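Local atomic coordinates of hydroxynitrile lyase (Passiflora edulis, PDB entry 5Y02), a protein that probably catalyses the reversible cleavage of cyanohydrins such as (R)-mandelonitrile into an aldehyde and hydrogen cyanide, working as a homodimer. Residues A[7-12]-A[100-105]; A[13-18]-A[63-68]. All blocks are in the same frame, centred on the assembly; numbering follows the deposited sequence.

Contact 1. Residues A[7-12]-A[100-105]; sequences VRHIVF and VLNYII. With MXN ((2R)-hydroxy(phenyl)ethanenitrile), chain M.
His9 leaves the middle of strand 7-12 with CG anti to its backbone N (chi1 173°), which carries the imidazole along the strand pair toward the bound (R)-mandelonitrile. Its CB and CG pass alongside the amide of Asn102, the residue paired with it on the antiparallel neighbour 100-105. ND1 then donates to Asn102 OD1 at 2.6 Å, within the ring plane and on a lone pair of the amide oxygen. Ring and amide lie nearly coplanar, 14° apart, so this bond fixes the rotation of the imidazole. Between the two nitrogens, CE1 rests 3.5 Å from Val100 CG1, which approaches obliquely. At the tip, NE2 shares a hydrogen bond of 2.6 Å with MXN O10, the ligand hydroxyl, which Tyr31 OH also binds. The imidazole is thus held through both nitrogens and the hydroxyl gripped by two side chains, an arrangement consistent with His9 taking part in proton transfer. Asn102 is a second-shell residue here, its ND2 held by Glu55 of the second subunit. The branched Val11 and Val100, side by side, line the same pocket, Val100 CG2 lying 3.8 Å from the nitrile N9.

The opposite face of the sheet carries Arg8, Ile10 and Tyr103. Arg8 CB sits over one face of the Tyr103 ring in a CH-pi contact, 3.8 Å from its centroid, while Ile10 CG1 touches the phenol oxygen. Arg8 and Tyr103 both reach Glu66 of the second subunit, turning this face into dimer interface. Four backbone hydrogen bonds, the straightest from Ile10 N to Leu101 O (3.0 Å), hold the register of an antiparallel pair in a dimeric alpha/beta-barrel, with the ligand pocket on its His9 face.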
loop_
_atom_site.group_PDB
_atom_site.type_symbol
_atom_site.label_atom_id
_atom_site.label_comp_id
_atom_site.label_asym_id
_atom_site.label_seq_id
_atom_site.Cartn_x
_atom_site.Cartn_y
_atom_site.Cartn_z
ATOM N N VAL A 7 -6.344 0.172 -11.917
ATOM C CA VAL A 7 -5.602 1.082 -11.034
ATOM C C VAL A 7 -5.767 0.661 -9.584
ATOM O O VAL A 7 -6.904 0.516 -9.119
ATOM C CB VAL A 7 -6.160 2.523 -11.130
ATOM C CG1 VAL A 7 -5.504 3.439 -10.101
ATOM C CG2 VAL A 7 -5.993 3.097 -12.531
ATOM N N ARG A 8 -4.648 0.502 -8.873
ATOM C CA ARG A 8 -4.650 0.267 -7.442
ATOM C C ARG A 8 -4.504 1.597 -6.722
ATOM O O ARG A 8 -3.686 2.431 -7.096
ATOM C CB ARG A 8 -3.511 -0.659 -7.027
ATOM C CG ARG A 8 -3.558 -2.056 -7.624
ATOM C CD ARG A 8 -4.612 -2.922 -6.935
ATOM N NE ARG A 8 -4.202 -3.369 -5.603
ATOM C CZ ARG A 8 -5.035 -3.684 -4.608
ATOM N NH1 ARG A 8 -6.363 -3.576 -4.734
ATOM N NH2 ARG A 8 -4.536 -4.104 -3.446
ATOM N N HIS A 9 -5.281 1.759 -5.666
ATOM C CA HIS A 9 -5.313 2.977 -4.875
ATOM C C HIS A 9 -5.013 2.536 -3.444
ATOM O O HIS A 9 -5.835 1.870 -2.802
ATOM C CB HIS A 9 -6.699 3.615 -5.009
ATOM C CG HIS A 9 -6.942 4.801 -4.126
ATOM N ND1 HIS A 9 -6.365 6.031 -4.356
ATOM C CD2 HIS A 9 -7.789 4.972 -3.080
ATOM C CE1 HIS A 9 -6.804 6.896 -3.456
ATOM N NE2 HIS A 9 -7.669 6.283 -2.671
ATOM N N ILE A 10 -3.824 2.898 -2.967
ATOM C CA ILE A 10 -3.360 2.479 -1.655
ATOM C C ILE A 10 -3.071 3.692 -0.800
ATOM O O ILE A 10 -2.299 4.538 -1.189
ATOM C CB ILE A 10 -2.071 1.625 -1.681
ATOM C CG1 ILE A 10 -2.147 0.519 -2.733
ATOM C CG2 ILE A 10 -1.817 1.046 -0.296
ATOM C CD1 ILE A 10 -3.206 -0.519 -2.530
ATOM N N VAL A 11 -3.656 3.691 0.390
ATOM C CA VAL A 11 -3.593 4.771 1.358
ATOM C C VAL A 11 -2.969 4.211 2.626
ATOM O O VAL A 11 -3.394 3.167 3.135
ATOM C CB VAL A 11 -5.001 5.296 1.678
ATOM C CG1 VAL A 11 -4.957 6.402 2.737
ATOM C CG2 VAL A 11 -5.672 5.775 0.398
ATOM N N PHE A 12 -1.950 4.897 3.132
ATOM C CA PHE A 12 -1.464 4.664 4.504
ATOM C C PHE A 12 -1.771 5.940 5.304
ATOM O O PHE A 12 -1.524 7.031 4.814
ATOM C CB PHE A 12 0.058 4.486 4.584
ATOM C CG PHE A 12 0.626 3.280 3.887
ATOM C CD1 PHE A 12 -0.143 2.187 3.514
ATOM C CD2 PHE A 12 1.990 3.230 3.673
ATOM C CE1 PHE A 12 0.440 1.089 2.915
ATOM C CE2 PHE A 12 2.579 2.121 3.081
ATOM C CZ PHE A 12 1.799 1.055 2.700
ATOM N N VAL A 100 -0.507 8.386 -0.214
ATOM C CA VAL A 100 -1.384 7.701 -1.166
ATOM C C VAL A 100 -0.628 7.471 -2.464
ATOM O O VAL A 100 -0.055 8.397 -3.012
ATOM C CB VAL A 100 -2.659 8.528 -1.459
ATOM C CG1 VAL A 100 -3.640 7.713 -2.281
ATOM C CG2 VAL A 100 -3.329 8.973 -0.157
ATOM N N LEU A 101 -0.605 6.230 -2.952
ATOM C CA LEU A 101 -0.093 5.956 -4.271
ATOM C C LEU A 101 -1.220 5.374 -5.109
ATOM O O LEU A 101 -2.031 4.600 -4.598
ATOM C CB LEU A 101 1.097 5.009 -4.253
ATOM C CG LEU A 101 2.463 5.728 -4.102
ATOM C CD1 LEU A 101 2.616 6.226 -2.672
ATOM C CD2 LEU A 101 3.614 4.811 -4.468
ATOM N N ASN A 102 -1.248 5.766 -6.373
ATOM C CA ASN A 102 -2.174 5.211 -7.364
ATOM C C ASN A 102 -1.339 4.671 -8.497
ATOM O O ASN A 102 -0.497 5.396 -9.005
ATOM C CB ASN A 102 -3.066 6.317 -7.904
ATOM C CG ASN A 102 -4.026 6.830 -6.863
ATOM O OD1 ASN A 102 -4.953 6.131 -6.488
ATOM N ND2 ASN A 102 -3.793 8.038 -6.377
ATOM N N TYR A 103 -1.539 3.410 -8.888
ATOM C CA TYR A 103 -0.681 2.810 -9.927
ATOM C C TYR A 103 -1.379 1.740 -10.735
ATOM O O TYR A 103 -2.286 1.055 -10.226
ATOM C CB TYR A 103 0.596 2.211 -9.322
ATOM C CG TYR A 103 0.348 1.240 -8.200
ATOM C CD1 TYR A 103 0.111 1.719 -6.914
ATOM C CD2 TYR A 103 0.363 -0.135 -8.398
ATOM C CE1 TYR A 103 -0.102 0.873 -5.860
ATOM C CE2 TYR A 103 0.150 -1.008 -7.320
ATOM C CZ TYR A 103 -0.079 -0.474 -6.054
ATOM O OH TYR A 103 -0.314 -1.245 -4.919
ATOM N N ILE A 104 -0.911 1.587 -11.974
ATOM C CA ILE A 104 -1.307 0.474 -12.823
ATOM C C ILE A 104 -0.502 -0.744 -12.389
ATOM O O ILE A 104 0.672 -0.616 -12.051
ATOM C CB ILE A 104 -1.044 0.805 -14.310
ATOM C CG1 ILE A 104 -1.963 1.954 -14.756
ATOM C CG2 ILE A 104 -1.187 -0.427 -15.204
ATOM C CD1 ILE A 104 -3.438 1.706 -14.550
ATOM N N ILE A 105 -1.125 -1.912 -12.439
ATOM C CA ILE A 105 -0.491 -3.174 -12.036
ATOM C C ILE A 105 0.491 -3.692 -13.071
ATOM O O ILE A 105 0.186 -3.739 -14.275
ATOM C CB ILE A 105 -1.565 -4.255 -11.775
ATOM C CG1 ILE A 105 -2.350 -3.895 -10.519
ATOM C CG2 ILE A 105 -0.956 -5.658 -11.640
ATOM C CD1 ILE A 105 -3.763 -4.455 -10.494
HETATM C C1 MXN M . -10.293 8.844 -0.180
HETATM C C2 MXN M . -10.312 10.086 0.448
HETATM C C3 MXN M . -11.381 10.962 0.261
HETATM C C4 MXN M . -12.444 10.580 -0.551
HETATM C C5 MXN M . -12.429 9.350 -1.192
HETATM C C6 MXN M . -11.362 8.476 -1.011
HETATM C C7 MXN M . -9.108 7.970 0.023
HETATM C C8 MXN M . -7.956 8.728 -0.517
HETATM N N9 MXN M . -7.056 9.334 -0.949
HETATM O O10 MXN M . -9.256 6.729 -0.693
#

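Contact 2. Residues A[13-18]-A[63-68]; sequences NRYKSQ and HAYEST
Two polar side chains, Tyr15 and Asn13, meet at the phenol oxygen of Tyr65. Tyr15 OH reaches it tip to tip and donates across 2.7 Å; Tyr65 OH in turn donates to Asn13 OD1 at 2.8 Å, approaching 38° above the amide plane. This chain of two hydrogen bonds satisfies two buried hydroxyls and ends on a carbonyl oxygen, a role that suits asparagine.

Around it, the aromatic groups brace each other. The edge of the Tyr15 ring points into the face of His63 in a T-shaped stack, planes at 87°, with CE2 over the middle of the imidazole. Asn13 ND2 lies above the centre of a Tyr15 face, so the amide supports the ring as well as accepting the bond from Tyr65. Asn13 attains this position because CG occupies the crowded site between backbone N and carbonyl carbon (chi1 88°).

Behind these side chains, Asn13 and His63 form an antiparallel hydrogen-bonded pair, Asn13 N donating to His63 O at 3.0 Å and His63 N to Asn13 O at 3.2 Å. Helix 21-37 packs on Tyr15 and His63 through Ile28, its Tyr31 meets the Tyr65 ring, and strand 95-104 flanks Asn13 through Cys95.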
loop_
_atom_site.group_PDB
_atom_site.type_symbol
_atom_site.label_atom_id
_atom_site.label_comp_id
_atom_site.label_asym_id
_atom_site.label_seq_id
_atom_site.Cartn_x
_atom_site.Cartn_y
_atom_site.Cartn_z
ATOM N N ASN A 13 -2.280 5.813 6.524
ATOM C CA ASN A 13 -2.452 6.975 7.388
ATOM C C ASN A 13 -2.147 6.693 8.851
ATOM O O ASN A 13 -1.882 5.557 9.261
ATOM C CB ASN A 13 -3.848 7.628 7.204
ATOM C CG ASN A 13 -4.913 7.036 8.102
ATOM O OD1 ASN A 13 -4.954 5.838 8.319
ATOM N ND2 ASN A 13 -5.804 7.897 8.631
ATOM N N ARG A 14 -2.162 7.784 9.604
ATOM C CA ARG A 14 -2.088 7.810 11.030
ATOM C C ARG A 14 -3.127 8.844 11.439
ATOM O O ARG A 14 -3.189 9.917 10.832
ATOM C CB ARG A 14 -0.697 8.274 11.480
ATOM C CG ARG A 14 -0.474 8.189 12.983
ATOM C CD ARG A 14 0.763 8.992 13.392
ATOM N NE ARG A 14 0.892 8.941 14.842
ATOM C CZ ARG A 14 1.412 7.926 15.534
ATOM N NH1 ARG A 14 1.910 6.841 14.924
ATOM N NH2 ARG A 14 1.434 7.988 16.870
ATOM N N TYR A 15 -3.945 8.498 12.424
ATOM C CA TYR A 15 -5.017 9.367 12.900
ATOM C C TYR A 15 -4.530 10.368 13.929
ATOM O O TYR A 15 -3.595 10.100 14.686
ATOM C CB TYR A 15 -6.170 8.555 13.479
ATOM C CG TYR A 15 -6.967 7.884 12.392
ATOM C CD1 TYR A 15 -7.931 8.601 11.680
ATOM C CD2 TYR A 15 -6.731 6.554 12.034
ATOM C CE1 TYR A 15 -8.658 8.014 10.660
ATOM C CE2 TYR A 15 -7.467 5.946 11.023
ATOM C CZ TYR A 15 -8.419 6.680 10.336
ATOM O OH TYR A 15 -9.132 6.116 9.308
ATOM N N LYS A 16 -5.210 11.511 13.967
ATOM C CA LYS A 16 -4.933 12.517 14.987
ATOM C C LYS A 16 -5.205 11.929 16.366
ATOM O O LYS A 16 -6.176 11.201 16.555
ATOM C CB LYS A 16 -5.816 13.721 14.760
ATOM C CG LYS A 16 -5.576 14.389 13.418
ATOM C CD LYS A 16 -4.938 15.732 13.538
ATOM C CE LYS A 16 -4.703 16.310 12.166
ATOM N NZ LYS A 16 -4.571 17.778 12.224
ATOM N N SER A 17 -4.357 12.267 17.331
ATOM C CA SER A 17 -4.456 11.681 18.662
ATOM C C SER A 17 -5.706 12.117 19.445
ATOM O O SER A 17 -6.087 11.418 20.373
ATOM C CB SER A 17 -3.195 11.987 19.477
ATOM O OG SER A 17 -3.193 13.340 19.859
ATOM N N GLN A 18 -6.320 13.261 19.126
ATOM C CA GLN A 18 -7.486 13.699 19.904
ATOM C C GLN A 18 -8.765 12.938 19.581
ATOM O O GLN A 18 -9.735 13.048 20.313
ATOM C CB GLN A 18 -7.725 15.223 19.797
ATOM C CG GLN A 18 -8.523 15.691 18.594
ATOM C CD GLN A 18 -8.483 17.210 18.422
ATOM O OE1 GLN A 18 -7.420 17.776 18.158
ATOM N NE2 GLN A 18 -9.633 17.872 18.580
ATOM N N HIS A 63 -2.453 2.485 9.738
ATOM C CA HIS A 63 -3.534 1.896 8.955
ATOM C C HIS A 63 -3.206 1.924 7.466
ATOM O O HIS A 63 -2.578 2.881 6.954
ATOM C CB HIS A 63 -4.790 2.704 9.124
ATOM C CG HIS A 63 -5.444 2.570 10.455
ATOM N ND1 HIS A 63 -4.909 3.102 11.610
ATOM C CD2 HIS A 63 -6.638 2.028 10.799
ATOM C CE1 HIS A 63 -5.741 2.871 12.611
ATOM N NE2 HIS A 63 -6.796 2.224 12.148
ATOM N N ALA A 64 -3.637 0.866 6.773
ATOM C CA ALA A 64 -3.575 0.794 5.324
ATOM C C ALA A 64 -4.968 0.503 4.778
ATOM O O ALA A 64 -5.755 -0.222 5.409
ATOM C CB ALA A 64 -2.614 -0.294 4.869
ATOM N N TYR A 65 -5.233 1.062 3.610
ATOM C CA TYR A 65 -6.504 0.859 2.898
ATOM C C TYR A 65 -6.172 0.642 1.425
ATOM O O TYR A 65 -5.415 1.422 0.828
ATOM C CB TYR A 65 -7.427 2.070 3.050
ATOM C CG TYR A 65 -7.437 2.673 4.423
ATOM C CD1 TYR A 65 -6.418 3.547 4.810
ATOM C CD2 TYR A 65 -8.439 2.390 5.343
ATOM C CE1 TYR A 65 -6.397 4.121 6.059
ATOM C CE2 TYR A 65 -8.425 2.969 6.611
ATOM C CZ TYR A 65 -7.396 3.841 6.959
ATOM O OH TYR A 65 -7.327 4.437 8.195
ATOM N N GLU A 66 -6.772 -0.382 0.827
ATOM C CA GLU A 66 -6.526 -0.700 -0.563
ATOM C C GLU A 66 -7.855 -0.782 -1.299
ATOM O O GLU A 66 -8.858 -1.267 -0.743
ATOM C CB GLU A 66 -5.762 -2.032 -0.686
ATOM C CG GLU A 66 -6.310 -3.162 0.175
ATOM C CD GLU A 66 -5.601 -4.482 -0.055
ATOM O OE1 GLU A 66 -5.988 -5.193 -1.003
ATOM O OE2 GLU A 66 -4.626 -4.784 0.680
ATOM N N SER A 67 -7.849 -0.325 -2.536
ATOM C CA SER A 67 -9.018 -0.482 -3.420
ATOM C C SER A 67 -8.582 -0.479 -4.875
ATOM O O SER A 67 -7.423 -0.166 -5.216
ATOM C CB SER A 67 -10.067 0.577 -3.137
ATOM O OG SER A 67 -9.545 1.883 -3.185
ATOM N N THR A 68 -9.503 -0.881 -5.737
ATOM C CA THR A 68 -9.197 -1.070 -7.132
ATOM C C THR A 68 -10.230 -0.312 -7.953
ATOM O O THR A 68 -11.403 -0.349 -7.627
ATOM C CB THR A 68 -9.231 -2.567 -7.498
ATOM O OG1 THR A 68 -8.240 -3.278 -6.759
ATOM C CG2 THR A 68 -8.965 -2.767 -8.984
#

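Both contacts use strand 7-15, a central strand of the four-stranded antiparallel sheet: contact 1 joins its first half to strand 95-104, and contact 2 joins its end to strand 63-69 on the other side. Along the chain the order is 7-12, 13-18, 63-68, 100-105, so the pairing of contact 2 falls within the span bounded by contact 1. Their centres lie 14 Å apart, yet they meet directly, as Arg8 NH1 bonds to Thr68 OG1 and Val11 O to Tyr65 N. The His9 face borders helix 21-37 and the mandelonitrile pocket; the Arg8 and Tyr103 face meets the second subunit, whose Glu55 also reaches the pocket face, so pocket and dimer interface share one sheet.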